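Side-chain contacts in alpha,alpha-trehalose-phosphate synthase (UDP-forming) (Burkholderia xenovorans, PDB 5V0T), which belongs to glycosyltransferase family 20 and has the GT-B architecture, two Rossmann-like domains facing each other across a cleft that holds UDP and 6-O-phosphono-alpha-D-glucopyranose: residues A[194-199]-A[405-410]; A[205-210]-A[225-230]; A[220-225]-A[235-240]. One frame throughout, in Å; residues are numbered along the deposited sequence.

Interactions 2 and 3 both belong to the hairpin of strands 223-227 and 230-236 in the N-terminal half and share Ile225; interaction 1 joins that half to the C-terminal one. Interactions 2 and 3 are largely buried and their meeting atoms are mostly aliphatic: an isoleucine over a strand in one, a proline on an alanine in the other. Interaction 1 is only partly buried and mixes methyl and methylene contacts with an exposed amide. Helix 197-209 begins in interaction 1 and ends in interaction 2, while strand 191-194 runs beside 230-236, so that Phe194 pairs through its backbone with Ala235 and Tyr237 of interaction 3.

Interaction 1 (A[194-199]-A[405-410]); sequences FQTAPD and AAQELD
Thr196 and Pro198 meet one residue, Gln407, and the meeting is between the two halves of the GT-B fold: residues 194-199 lead from strand 191-194 into helix 197-209 of the N-terminal half, and 405-410 hold the end of a 3-10 segment and the loop after it, between strands 396-400 and 413-415 of the C-terminal sheet. The van der Waals part is small. The methyl CG2 of Thr196 lies 4.1 Å from CG of Gln407, the two side chains crossing at about a right angle. Further along, the amide NE2 of Gln407 comes to 4.1 Å from CD of Pro198, approaching from the opposite direction to the proline ring. Chi1 of Gln407 (-64°) sets CG beside the backbone N, where it meets the threonine methyl, and a bend at chi2 turns the amide towards the proline.

Polar groups on each side bond within their own segment or to nearby residues of the chain, and the two segments exchange none. Thr196 is the N-cap of helix 197-209, and its OG1 donates to OD2 of Asp199 over 2.6 Å, meeting the oxygen from above the carboxylate plane, 64° out of it. A weak bond from Thr196 N reaches the same OD2, while OD1 is taken by the backbone N of Phe167. With chi1 at 67°, the Thr196 hydroxyl turns in to the carboxylate and the methyl is left beside the backbone N, facing Gln407. On the other side Ala405 O accepts from both Glu408 N and Leu409 N, and Glu408 forms a salt bridge with Lys383.

The polar groups of the N-cap and of Glu408 thus have partners on their own side, and what passes between these two segments is light, nondirectional contact, which would probably tolerate small relative shifts.

Interaction 2 (A[205-210]-A[225-230]); sequences DYIVNE and IHAFGR
Ile207, near the end of helix 197-209, packs against Ile225 and Ala227 in the first strand of the beta hairpin 223-227/230-236, a helix-on-sheet contact at the margin of the N-terminal Rossmann-like domain. The short axes of helix 205-209 and strand 225-227 approach to 9.3 Å at an angle of 44°, and Ile207 is the residue of 205-210 that makes the close contacts.

Ile225 comes first. Its CG2 lies 4.1 Å from CG2 of Ile207, one branch methyl meeting the other, and its side chain also touches Leu232 and Ala234 of the partner strand and Ala215 of strand 214-216. At His226 the side chain plays little part; here it is the carbonyl O that passes Ile207 CG2, at 4.2 Å.

Ala227 points its methyl toward the helix and meets both branches of Ile207, with CD1 of Ile207 3.9 Å from its CB and CG2 of Ile207 at 4.1 Å. This fork follows from the Ile207 torsions: CG2 stands opposite the backbone N, chi1 (-68°) sets CG1 beside that N, and chi2 (-67°) turns CD1 to the alanine CB. Val183 of helix 179-186 touches Ile207 as well.

Phe228 begins the loop of the hairpin; the end of its ring comes nearer to 205-210 without touching it, and packs on Arg180 of helix 179-186. Phe228 and Gly229 are the two inner residues of a type I' turn, and both have the positive phi it requires. Arg230 closes the turn: its N donates to Ala227 O over 2.8 Å, and its O accepts from Ala227 N over 3.1 Å.

Interaction 3 (A[220-225]-A[235-240]); sequences SGPLTI and AAYPIG
Pro222 meets Ala235 through its CA and CB and Tyr237 through the adjacent CG. The methyl CB of Ala235 sits 3.9 Å from CB of Pro222 and equally close to its CA, so the alanine abuts the root of the pyrrolidine ring. The outer part of that ring belongs to the tyrosine: CG of Pro222 is 4.1 Å from the phenolic OH of Tyr237, a van der Waals approach with the two side chains set obliquely.

Two positions on from Ala235, Tyr237 leaves the chain on roughly the same side, and its chi1 of -52° puts CG beside the backbone N. The ring therefore runs back along the chain until its hydroxyl reaches the proline. There the OH is hydrogen-bonded to OD2 of Asp464 in helix 454-466, a residue that touches Pro222 too, and Phe461 of that helix meets the tyrosine ring edge-to-face.

The proline is placed at the entrance to strand 223-227. Before it, Gly221 adopts a positive phi of 138°, and Ser218 OG bonds to both Gly221 N and Pro222 O, pinning the bend.

Across the segments the contact is aliphatic against the alanine and van der Waals against the hydroxyl, whereas direction comes from the tyrosine hydroxyl bond to Asp464, which ties the open end of the hairpin to helix 454-466, the last modelled helix.

Interaction 1 (A[194-199]-A[405-410])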
ATOM      1  N   PHE A 194      -9.147   8.156  -5.327  1.00 18.18           N
ATOM      2  CA  PHE A 194      -8.440   6.958  -5.744  1.00 16.03           C
ATOM      3  C   PHE A 194      -6.962   7.309  -5.917  1.00 18.89           C
ATOM      4  O   PHE A 194      -6.577   8.482  -5.927  1.00 17.21           O
ATOM      5  CB  PHE A 194      -9.047   6.382  -7.039  1.00 15.90           C
ATOM      6  CG  PHE A 194     -10.536   6.111  -6.943  1.00 20.21           C
ATOM      7  CD1 PHE A 194     -11.005   4.959  -6.338  1.00 23.90           C
ATOM      8  CD2 PHE A 194     -11.461   7.031  -7.433  1.00 18.60           C
ATOM      9  CE1 PHE A 194     -12.368   4.724  -6.226  1.00 19.57           C
ATOM     10  CE2 PHE A 194     -12.823   6.794  -7.338  1.00 20.95           C
ATOM     11  CZ  PHE A 194     -13.276   5.641  -6.731  1.00 20.66           C
ATOM     12  N   GLN A 195      -6.113   6.280  -6.034  1.00 18.35           N
ATOM     13  CA  GLN A 195      -4.673   6.536  -6.113  1.00 20.96           C
ATOM     14  C   GLN A 195      -4.290   7.181  -7.444  1.00 20.90           C
ATOM     15  O   GLN A 195      -3.532   8.157  -7.471  1.00 18.22           O
ATOM     16  CB  GLN A 195      -3.889   5.227  -5.910  1.00 18.51           C
ATOM     17  CG  GLN A 195      -3.983   4.651  -4.503  1.00 15.74           C
ATOM     18  CD  GLN A 195      -2.947   5.254  -3.561  1.00 18.60           C
ATOM     19  OE1 GLN A 195      -2.465   6.373  -3.776  1.00 17.09           O
ATOM     20  NE2 GLN A 195      -2.583   4.500  -2.523  1.00 14.14           N
ATOM     21  N   THR A 196      -4.783   6.640  -8.566  1.00 17.80           N
ATOM     22  CA  THR A 196      -4.276   7.010  -9.884  1.00 22.36           C
ATOM     23  C   THR A 196      -5.418   7.221 -10.877  1.00 19.07           C
ATOM     24  O   THR A 196      -6.566   6.837 -10.637  1.00 18.29           O
ATOM     25  CB  THR A 196      -3.332   5.940 -10.451  1.00 21.36           C
ATOM     26  OG1 THR A 196      -4.079   4.740 -10.717  1.00 22.11           O
ATOM     27  CG2 THR A 196      -2.166   5.649  -9.475  1.00 17.49           C
ATOM     28  N   ALA A 197      -5.080   7.832 -12.013  1.00 16.81           N
ATOM     29  CA  ALA A 197      -6.076   8.054 -13.061  1.00 22.06           C
ATOM     30  C   ALA A 197      -6.725   6.759 -13.555  1.00 24.24           C
ATOM     31  O   ALA A 197      -7.948   6.762 -13.777  1.00 22.46           O
ATOM     32  CB  ALA A 197      -5.446   8.845 -14.218  1.00 21.15           C
ATOM     33  N   PRO A 198      -6.013   5.642 -13.733  1.00 21.43           N
ATOM     34  CA  PRO A 198      -6.714   4.419 -14.157  1.00 17.16           C
ATOM     35  C   PRO A 198      -7.669   3.883 -13.105  1.00 19.44           C
ATOM     36  O   PRO A 198      -8.681   3.267 -13.472  1.00 14.90           O
ATOM     37  CB  PRO A 198      -5.566   3.439 -14.448  1.00 22.78           C
ATOM     38  CG  PRO A 198      -4.398   4.328 -14.779  1.00 21.37           C
ATOM     39  CD  PRO A 198      -4.551   5.486 -13.839  1.00 20.38           C
ATOM     40  N   ASP A 199      -7.385   4.107 -11.815  1.00 19.89           N
ATOM     41  CA  ASP A 199      -8.330   3.720 -10.767  1.00 19.58           C
ATOM     42  C   ASP A 199      -9.628   4.498 -10.907  1.00 22.22           C
ATOM     43  O   ASP A 199     -10.727   3.922 -10.894  1.00 17.95           O
ATOM     44  CB  ASP A 199      -7.711   3.967  -9.389  1.00 17.90           C
ATOM     45  CG  ASP A 199      -6.501   3.098  -9.142  1.00 19.37           C
ATOM     46  OD1 ASP A 199      -6.613   1.870  -9.350  1.00 20.60           O
ATOM     47  OD2 ASP A 199      -5.435   3.644  -8.780  1.00 21.97           O
ATOM     48  N   ALA A 405       2.762   3.820  -8.211  1.00 14.62           N
ATOM     49  CA  ALA A 405       3.897   4.745  -8.291  1.00 14.62           C
ATOM     50  C   ALA A 405       4.505   4.825  -9.690  1.00 19.30           C
ATOM     51  O   ALA A 405       5.178   5.814  -9.998  1.00 16.82           O
ATOM     52  CB  ALA A 405       4.975   4.334  -7.286  1.00 15.17           C
ATOM     53  N   ALA A 406       4.290   3.818 -10.550  1.00 18.95           N
ATOM     54  CA  ALA A 406       4.842   3.881 -11.902  1.00 18.87           C
ATOM     55  C   ALA A 406       4.217   4.991 -12.734  1.00 26.03           C
ATOM     56  O   ALA A 406       4.815   5.404 -13.734  1.00 25.65           O
ATOM     57  CB  ALA A 406       4.655   2.549 -12.636  1.00 19.11           C
ATOM     58  N   GLN A 407       3.027   5.473 -12.361  1.00 22.49           N
ATOM     59  CA  GLN A 407       2.425   6.569 -13.115  1.00 25.21           C
ATOM     60  C   GLN A 407       3.207   7.872 -12.969  1.00 31.85           C
ATOM     61  O   GLN A 407       3.060   8.756 -13.811  1.00 35.38           O
ATOM     62  CB  GLN A 407       0.975   6.804 -12.683  1.00 23.02           C
ATOM     63  CG  GLN A 407       0.018   5.653 -12.964  1.00 27.35           C
ATOM     64  CD  GLN A 407      -0.204   5.419 -14.441  1.00 37.43           C
ATOM     65  OE1 GLN A 407       0.110   4.351 -14.961  1.00 44.43           O
ATOM     66  NE2 GLN A 407      -0.756   6.410 -15.123  1.00 44.67           N
ATOM     67  N   GLU A 408       4.040   8.019 -11.935  1.00 30.74           N
ATOM     68  CA  GLU A 408       4.769   9.262 -11.750  1.00 32.26           C
ATOM     69  C   GLU A 408       6.282   9.109 -11.734  1.00 31.31           C
ATOM     70  O   GLU A 408       6.971  10.099 -11.992  1.00 37.62           O
ATOM     71  CB  GLU A 408       4.311   9.989 -10.465  1.00 39.22           C
ATOM     72  CG  GLU A 408       4.154   9.137  -9.204  1.00 45.58           C
ATOM     73  CD  GLU A 408       3.236   9.771  -8.114  1.00 41.17           C
ATOM     74  OE1 GLU A 408       3.089  11.015  -8.024  1.00 44.81           O
ATOM     75  OE2 GLU A 408       2.658   9.004  -7.326  1.00 24.22           O
ATOM     76  N   LEU A 409       6.822   7.908 -11.491  1.00 25.21           N
ATOM     77  CA  LEU A 409       8.265   7.734 -11.290  1.00 29.14           C
ATOM     78  C   LEU A 409       8.939   7.401 -12.619  1.00 33.35           C
ATOM     79  O   LEU A 409       9.288   6.254 -12.899  1.00 34.36           O
ATOM     80  CB  LEU A 409       8.539   6.649 -10.257  1.00 25.30           C
ATOM     81  CG  LEU A 409       8.130   6.988  -8.830  1.00 25.20           C
ATOM     82  CD1 LEU A 409       8.633   5.904  -7.866  1.00 20.85           C
ATOM     83  CD2 LEU A 409       8.669   8.371  -8.468  1.00 28.60           C
ATOM     84  N   ASP A 410       9.174   8.444 -13.424  1.00 34.17           N
ATOM     85  CA  ASP A 410       9.694   8.238 -14.777  1.00 40.84           C
ATOM     86  C   ASP A 410      11.113   7.677 -14.791  1.00 42.35           C
ATOM     87  O   ASP A 410      11.493   6.981 -15.741  1.00 52.97           O
ATOM     88  CB  ASP A 410       9.653   9.549 -15.563  1.00 53.72           C
ATOM     89  CG  ASP A 410       8.308   9.799 -16.205  1.00 70.65           C
ATOM     90  OD1 ASP A 410       7.642   8.815 -16.601  1.00 70.63           O
ATOM     91  OD2 ASP A 410       7.917  10.980 -16.316  1.00 79.86           O
TER

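Interaction 2 (A[205-210]-A[225-230])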
ATOM      1  N   ASP A 205     -16.037   3.814 -15.260  1.00 20.22           N
ATOM      2  CA  ASP A 205     -16.494   2.793 -16.198  1.00 23.63           C
ATOM      3  C   ASP A 205     -17.614   1.948 -15.588  1.00 25.23           C
ATOM      4  O   ASP A 205     -18.606   1.642 -16.259  1.00 22.70           O
ATOM      5  CB  ASP A 205     -15.309   1.914 -16.607  1.00 24.58           C
ATOM      6  CG  ASP A 205     -15.610   1.032 -17.801  1.00 42.27           C
ATOM      7  OD1 ASP A 205     -16.107   1.555 -18.820  1.00 50.49           O
ATOM      8  OD2 ASP A 205     -15.331  -0.181 -17.735  1.00 44.47           O
ATOM      9  N   TYR A 206     -17.476   1.563 -14.314  1.00 22.89           N
ATOM     10  CA  TYR A 206     -18.559   0.840 -13.650  1.00 22.85           C
ATOM     11  C   TYR A 206     -19.811   1.706 -13.548  1.00 19.49           C
ATOM     12  O   TYR A 206     -20.920   1.259 -13.872  1.00 23.14           O
ATOM     13  CB  TYR A 206     -18.115   0.365 -12.260  1.00 19.99           C
ATOM     14  CG  TYR A 206     -19.184  -0.468 -11.562  1.00 23.65           C
ATOM     15  CD1 TYR A 206     -20.245   0.140 -10.890  1.00 27.04           C
ATOM     16  CD2 TYR A 206     -19.140  -1.855 -11.593  1.00 21.75           C
ATOM     17  CE1 TYR A 206     -21.236  -0.609 -10.275  1.00 27.16           C
ATOM     18  CE2 TYR A 206     -20.117  -2.612 -10.965  1.00 18.24           C
ATOM     19  CZ  TYR A 206     -21.164  -1.981 -10.304  1.00 25.46           C
ATOM     20  OH  TYR A 206     -22.154  -2.724  -9.692  1.00 27.05           O
ATOM     21  N   ILE A 207     -19.655   2.951 -13.088  1.00 25.10           N
ATOM     22  CA  ILE A 207     -20.804   3.853 -12.938  1.00 24.47           C
ATOM     23  C   ILE A 207     -21.583   3.961 -14.248  1.00 27.86           C
ATOM     24  O   ILE A 207     -22.823   3.865 -14.273  1.00 27.32           O
ATOM     25  CB  ILE A 207     -20.330   5.239 -12.456  1.00 25.69           C
ATOM     26  CG1 ILE A 207     -19.786   5.170 -11.018  1.00 22.39           C
ATOM     27  CG2 ILE A 207     -21.449   6.267 -12.600  1.00 24.89           C
ATOM     28  CD1 ILE A 207     -20.835   4.846  -9.971  1.00 20.74           C
ATOM     29  N   VAL A 208     -20.869   4.169 -15.360  1.00 24.31           N
ATOM     30  CA  VAL A 208     -21.545   4.402 -16.638  1.00 26.14           C
ATOM     31  C   VAL A 208     -22.100   3.104 -17.217  1.00 26.00           C
ATOM     32  O   VAL A 208     -23.237   3.061 -17.695  1.00 28.68           O
ATOM     33  CB  VAL A 208     -20.586   5.101 -17.623  1.00 32.25           C
ATOM     34  CG1 VAL A 208     -21.169   5.113 -19.026  1.00 34.01           C
ATOM     35  CG2 VAL A 208     -20.282   6.522 -17.148  1.00 28.77           C
ATOM     36  N   ASN A 209     -21.324   2.021 -17.161  1.00 30.48           N
ATOM     37  CA  ASN A 209     -21.655   0.810 -17.901  1.00 34.68           C
ATOM     38  C   ASN A 209     -22.315  -0.277 -17.063  1.00 35.12           C
ATOM     39  O   ASN A 209     -22.929  -1.178 -17.640  1.00 29.70           O
ATOM     40  CB  ASN A 209     -20.398   0.249 -18.563  1.00 29.55           C
ATOM     41  CG  ASN A 209     -19.930   1.115 -19.697  1.00 29.95           C
ATOM     42  OD1 ASN A 209     -20.706   1.433 -20.586  1.00 34.26           O
ATOM     43  ND2 ASN A 209     -18.672   1.539 -19.655  1.00 28.85           N
ATOM     44  N   GLU A 210     -22.218  -0.218 -15.736  1.00 29.31           N
ATOM     45  CA  GLU A 210     -22.890  -1.184 -14.878  1.00 27.78           C
ATOM     46  C   GLU A 210     -23.925  -0.572 -13.940  1.00 29.82           C
ATOM     47  O   GLU A 210     -24.843  -1.279 -13.530  1.00 38.55           O
ATOM     48  CB  GLU A 210     -21.856  -1.973 -14.044  1.00 21.96           C
ATOM     49  CG  GLU A 210     -20.777  -2.636 -14.883  1.00 21.90           C
ATOM     50  CD  GLU A 210     -21.337  -3.653 -15.877  1.00 33.21           C
ATOM     51  OE1 GLU A 210     -22.438  -4.196 -15.634  1.00 33.16           O
ATOM     52  OE2 GLU A 210     -20.672  -3.909 -16.904  1.00 35.05           O
ATOM     53  N   ILE A 225     -20.203  12.835 -10.096  1.00 25.09           N
ATOM     54  CA  ILE A 225     -20.816  11.528 -10.292  1.00 24.74           C
ATOM     55  C   ILE A 225     -22.310  11.639 -10.009  1.00 26.66           C
ATOM     56  O   ILE A 225     -22.713  12.219  -8.993  1.00 28.69           O
ATOM     57  CB  ILE A 225     -20.185  10.465  -9.380  1.00 22.88           C
ATOM     58  CG1 ILE A 225     -18.659  10.424  -9.538  1.00 26.75           C
ATOM     59  CG2 ILE A 225     -20.798   9.114  -9.687  1.00 24.79           C
ATOM     60  CD1 ILE A 225     -18.204   9.985 -10.920  1.00 27.22           C
ATOM     61  N   HIS A 226     -23.125  11.068 -10.890  1.00 25.10           N
ATOM     62  CA  HIS A 226     -24.553  10.901 -10.652  1.00 28.07           C
ATOM     63  C   HIS A 226     -24.872   9.422 -10.781  1.00 30.50           C
ATOM     64  O   HIS A 226     -24.712   8.849 -11.864  1.00 26.83           O
ATOM     65  CB  HIS A 226     -25.393  11.708 -11.645  1.00 30.69           C
ATOM     66  CG  HIS A 226     -25.231  13.191 -11.524  1.00 33.81           C
ATOM     67  ND1 HIS A 226     -26.077  13.974 -10.767  1.00 36.69           N
ATOM     68  CD2 HIS A 226     -24.343  14.041 -12.091  1.00 34.89           C
ATOM     69  CE1 HIS A 226     -25.709  15.238 -10.863  1.00 35.07           C
ATOM     70  NE2 HIS A 226     -24.656  15.306 -11.658  1.00 35.45           N
ATOM     71  N   ALA A 227     -25.322   8.808  -9.688  1.00 26.44           N
ATOM     72  CA  ALA A 227     -25.638   7.386  -9.704  1.00 30.86           C
ATOM     73  C   ALA A 227     -26.441   7.040  -8.462  1.00 30.79           C
ATOM     74  O   ALA A 227     -26.254   7.645  -7.402  1.00 30.02           O
ATOM     75  CB  ALA A 227     -24.371   6.521  -9.778  1.00 26.22           C
ATOM     76  N   PHE A 228     -27.341   6.066  -8.613  1.00 29.99           N
ATOM     77  CA  PHE A 228     -28.167   5.574  -7.508  1.00 32.01           C
ATOM     78  C   PHE A 228     -28.950   6.704  -6.847  1.00 35.39           C
ATOM     79  O   PHE A 228     -29.160   6.704  -5.633  1.00 39.01           O
ATOM     80  CB  PHE A 228     -27.322   4.848  -6.461  1.00 28.42           C
ATOM     81  CG  PHE A 228     -26.505   3.718  -7.006  1.00 29.43           C
ATOM     82  CD1 PHE A 228     -27.090   2.489  -7.280  1.00 36.64           C
ATOM     83  CD2 PHE A 228     -25.143   3.876  -7.224  1.00 25.94           C
ATOM     84  CE1 PHE A 228     -26.332   1.442  -7.777  1.00 29.70           C
ATOM     85  CE2 PHE A 228     -24.378   2.838  -7.715  1.00 29.77           C
ATOM     86  CZ  PHE A 228     -24.973   1.614  -7.991  1.00 27.95           C
ATOM     87  N   GLY A 229     -29.363   7.691  -7.645  1.00 29.22           N
ATOM     88  CA  GLY A 229     -30.055   8.845  -7.112  1.00 31.26           C
ATOM     89  C   GLY A 229     -29.192   9.844  -6.373  1.00 32.06           C
ATOM     90  O   GLY A 229     -29.713  10.862  -5.906  1.00 30.20           O
ATOM     91  N   ARG A 230     -27.896   9.606  -6.248  1.00 30.14           N
ATOM     92  CA  ARG A 230     -27.030  10.470  -5.466  1.00 29.10           C
ATOM     93  C   ARG A 230     -26.111  11.275  -6.379  1.00 31.97           C
ATOM     94  O   ARG A 230     -25.884  10.924  -7.540  1.00 28.83           O
ATOM     95  CB  ARG A 230     -26.220   9.637  -4.463  1.00 27.82           C
ATOM     96  CG  ARG A 230     -27.118   8.731  -3.619  1.00 33.53           C
ATOM     97  CD  ARG A 230     -26.444   8.209  -2.371  1.00 49.89           C
ATOM     98  NE  ARG A 230     -26.901   8.933  -1.190  1.00 61.58           N
ATOM     99  CZ  ARG A 230     -26.353  10.063  -0.755  1.00 60.13           C
ATOM    100  NH1 ARG A 230     -25.323  10.592  -1.402  1.00 57.03           N
ATOM    101  NH2 ARG A 230     -26.834  10.661   0.326  1.00 60.97           N
TER

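Interaction 3 (A[220-225]-A[235-240])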
ATOM      1  N   SER A 220     -13.463  22.662 -11.606  1.00 72.26           N
ATOM      2  CA  SER A 220     -12.815  22.637 -10.298  1.00 74.60           C
ATOM      3  C   SER A 220     -11.701  21.598 -10.253  1.00 70.59           C
ATOM      4  O   SER A 220     -10.665  21.814  -9.616  1.00 73.38           O
ATOM      5  CB  SER A 220     -13.853  22.361  -9.208  1.00 77.57           C
ATOM      6  OG  SER A 220     -13.290  22.507  -7.918  1.00 77.59           O
ATOM      7  N   GLY A 221     -11.889  20.469 -10.934  1.00 65.55           N
ATOM      8  CA  GLY A 221     -10.931  19.392 -10.892  1.00 56.92           C
ATOM      9  C   GLY A 221     -11.585  18.028 -10.792  1.00 48.87           C
ATOM     10  O   GLY A 221     -11.490  17.204 -11.711  1.00 43.78           O
ATOM     11  N   PRO A 222     -12.251  17.750  -9.669  1.00 38.55           N
ATOM     12  CA  PRO A 222     -12.901  16.444  -9.513  1.00 31.20           C
ATOM     13  C   PRO A 222     -14.081  16.290 -10.458  1.00 32.28           C
ATOM     14  O   PRO A 222     -14.758  17.258 -10.812  1.00 37.15           O
ATOM     15  CB  PRO A 222     -13.365  16.435  -8.049  1.00 27.42           C
ATOM     16  CG  PRO A 222     -12.636  17.585  -7.387  1.00 31.77           C
ATOM     17  CD  PRO A 222     -12.415  18.591  -8.471  1.00 32.80           C
ATOM     18  N   LEU A 223     -14.315  15.048 -10.872  1.00 27.39           N
ATOM     19  CA  LEU A 223     -15.504  14.723 -11.644  1.00 27.15           C
ATOM     20  C   LEU A 223     -16.740  14.790 -10.756  1.00 25.46           C
ATOM     21  O   LEU A 223     -16.670  14.593  -9.544  1.00 32.01           O
ATOM     22  CB  LEU A 223     -15.391  13.318 -12.239  1.00 32.77           C
ATOM     23  CG  LEU A 223     -14.062  13.005 -12.924  1.00 31.56           C
ATOM     24  CD1 LEU A 223     -14.038  11.569 -13.412  1.00 34.04           C
ATOM     25  CD2 LEU A 223     -13.844  13.964 -14.073  1.00 34.49           C
ATOM     26  N   THR A 224     -17.883  15.061 -11.372  1.00 26.73           N
ATOM     27  CA  THR A 224     -19.167  14.934 -10.704  1.00 29.30           C
ATOM     28  C   THR A 224     -19.792  13.607 -11.098  1.00 28.10           C
ATOM     29  O   THR A 224     -19.891  13.287 -12.290  1.00 27.14           O
ATOM     30  CB  THR A 224     -20.094  16.090 -11.077  1.00 36.44           C
ATOM     31  OG1 THR A 224     -19.436  17.322 -10.780  1.00 32.58           O
ATOM     32  CG2 THR A 224     -21.397  16.005 -10.287  1.00 31.91           C
ATOM     33  N   ILE A 225     -20.203  12.835 -10.096  1.00 25.09           N
ATOM     34  CA  ILE A 225     -20.816  11.528 -10.292  1.00 24.74           C
ATOM     35  C   ILE A 225     -22.310  11.639 -10.009  1.00 26.66           C
ATOM     36  O   ILE A 225     -22.713  12.219  -8.993  1.00 28.69           O
ATOM     37  CB  ILE A 225     -20.185  10.465  -9.380  1.00 22.88           C
ATOM     38  CG1 ILE A 225     -18.659  10.424  -9.538  1.00 26.75           C
ATOM     39  CG2 ILE A 225     -20.798   9.114  -9.687  1.00 24.79           C
ATOM     40  CD1 ILE A 225     -18.204   9.985 -10.920  1.00 27.22           C
ATOM     41  N   ALA A 235     -12.076  11.914  -7.679  1.00 21.90           N
ATOM     42  CA  ALA A 235     -10.827  12.343  -8.300  1.00 27.57           C
ATOM     43  C   ALA A 235      -9.704  11.402  -7.874  1.00 24.42           C
ATOM     44  O   ALA A 235      -9.892  10.513  -7.040  1.00 20.98           O
ATOM     45  CB  ALA A 235     -10.484  13.792  -7.938  1.00 20.52           C
ATOM     46  N   ALA A 236      -8.529  11.615  -8.465  1.00 19.97           N
ATOM     47  CA  ALA A 236      -7.327  10.856  -8.137  1.00 21.46           C
ATOM     48  C   ALA A 236      -6.384  11.714  -7.301  1.00 24.12           C
ATOM     49  O   ALA A 236      -6.182  12.894  -7.601  1.00 23.05           O
ATOM     50  CB  ALA A 236      -6.612  10.377  -9.411  1.00 18.91           C
ATOM     51  N   TYR A 237      -5.820  11.115  -6.249  1.00 16.47           N
ATOM     52  CA  TYR A 237      -4.887  11.796  -5.346  1.00 18.54           C
ATOM     53  C   TYR A 237      -3.799  10.795  -4.975  1.00 17.37           C
ATOM     54  O   TYR A 237      -3.973   9.992  -4.056  1.00 22.68           O
ATOM     55  CB  TYR A 237      -5.586  12.294  -4.078  1.00 20.26           C
ATOM     56  CG  TYR A 237      -6.837  13.127  -4.290  1.00 25.05           C
ATOM     57  CD1 TYR A 237      -8.077  12.522  -4.506  1.00 23.01           C
ATOM     58  CD2 TYR A 237      -6.786  14.511  -4.239  1.00 19.75           C
ATOM     59  CE1 TYR A 237      -9.232  13.281  -4.686  1.00 24.18           C
ATOM     60  CE2 TYR A 237      -7.940  15.289  -4.422  1.00 24.22           C
ATOM     61  CZ  TYR A 237      -9.158  14.655  -4.641  1.00 27.42           C
ATOM     62  OH  TYR A 237     -10.302  15.396  -4.815  1.00 25.56           O
ATOM     63  N   PRO A 238      -2.674  10.784  -5.694  1.00 21.61           N
ATOM     64  CA  PRO A 238      -1.634   9.769  -5.424  1.00 20.07           C
ATOM     65  C   PRO A 238      -0.926  10.049  -4.106  1.00 22.11           C
ATOM     66  O   PRO A 238      -0.388  11.134  -3.903  1.00 24.84           O
ATOM     67  CB  PRO A 238      -0.686   9.904  -6.626  1.00 19.67           C
ATOM     68  CG  PRO A 238      -0.901  11.309  -7.125  1.00 22.23           C
ATOM     69  CD  PRO A 238      -2.347  11.628  -6.857  1.00 21.77           C
ATOM     70  N   ILE A 239      -0.941   9.072  -3.196  1.00 19.85           N
ATOM     71  CA  ILE A 239      -0.306   9.277  -1.903  1.00 20.77           C
ATOM     72  C   ILE A 239       1.207   9.346  -2.085  1.00 28.12           C
ATOM     73  O   ILE A 239       1.794   8.617  -2.902  1.00 23.09           O
ATOM     74  CB  ILE A 239      -0.711   8.172  -0.914  1.00 18.21           C
ATOM     75  CG1 ILE A 239      -0.382   8.598   0.513  1.00 19.01           C
ATOM     76  CG2 ILE A 239      -0.013   6.845  -1.248  1.00 23.31           C
ATOM     77  CD1 ILE A 239      -0.969   7.687   1.581  1.00 24.43           C
ATOM     78  N   GLY A 240       1.841  10.255  -1.349  1.00 29.50           N
ATOM     79  CA  GLY A 240       3.276  10.425  -1.444  1.00 28.98           C
ATOM     80  C   GLY A 240       4.001  10.169  -0.136  1.00 27.59           C
ATOM     81  O   GLY A 240       3.474   9.517   0.770  1.00 20.54           O
TER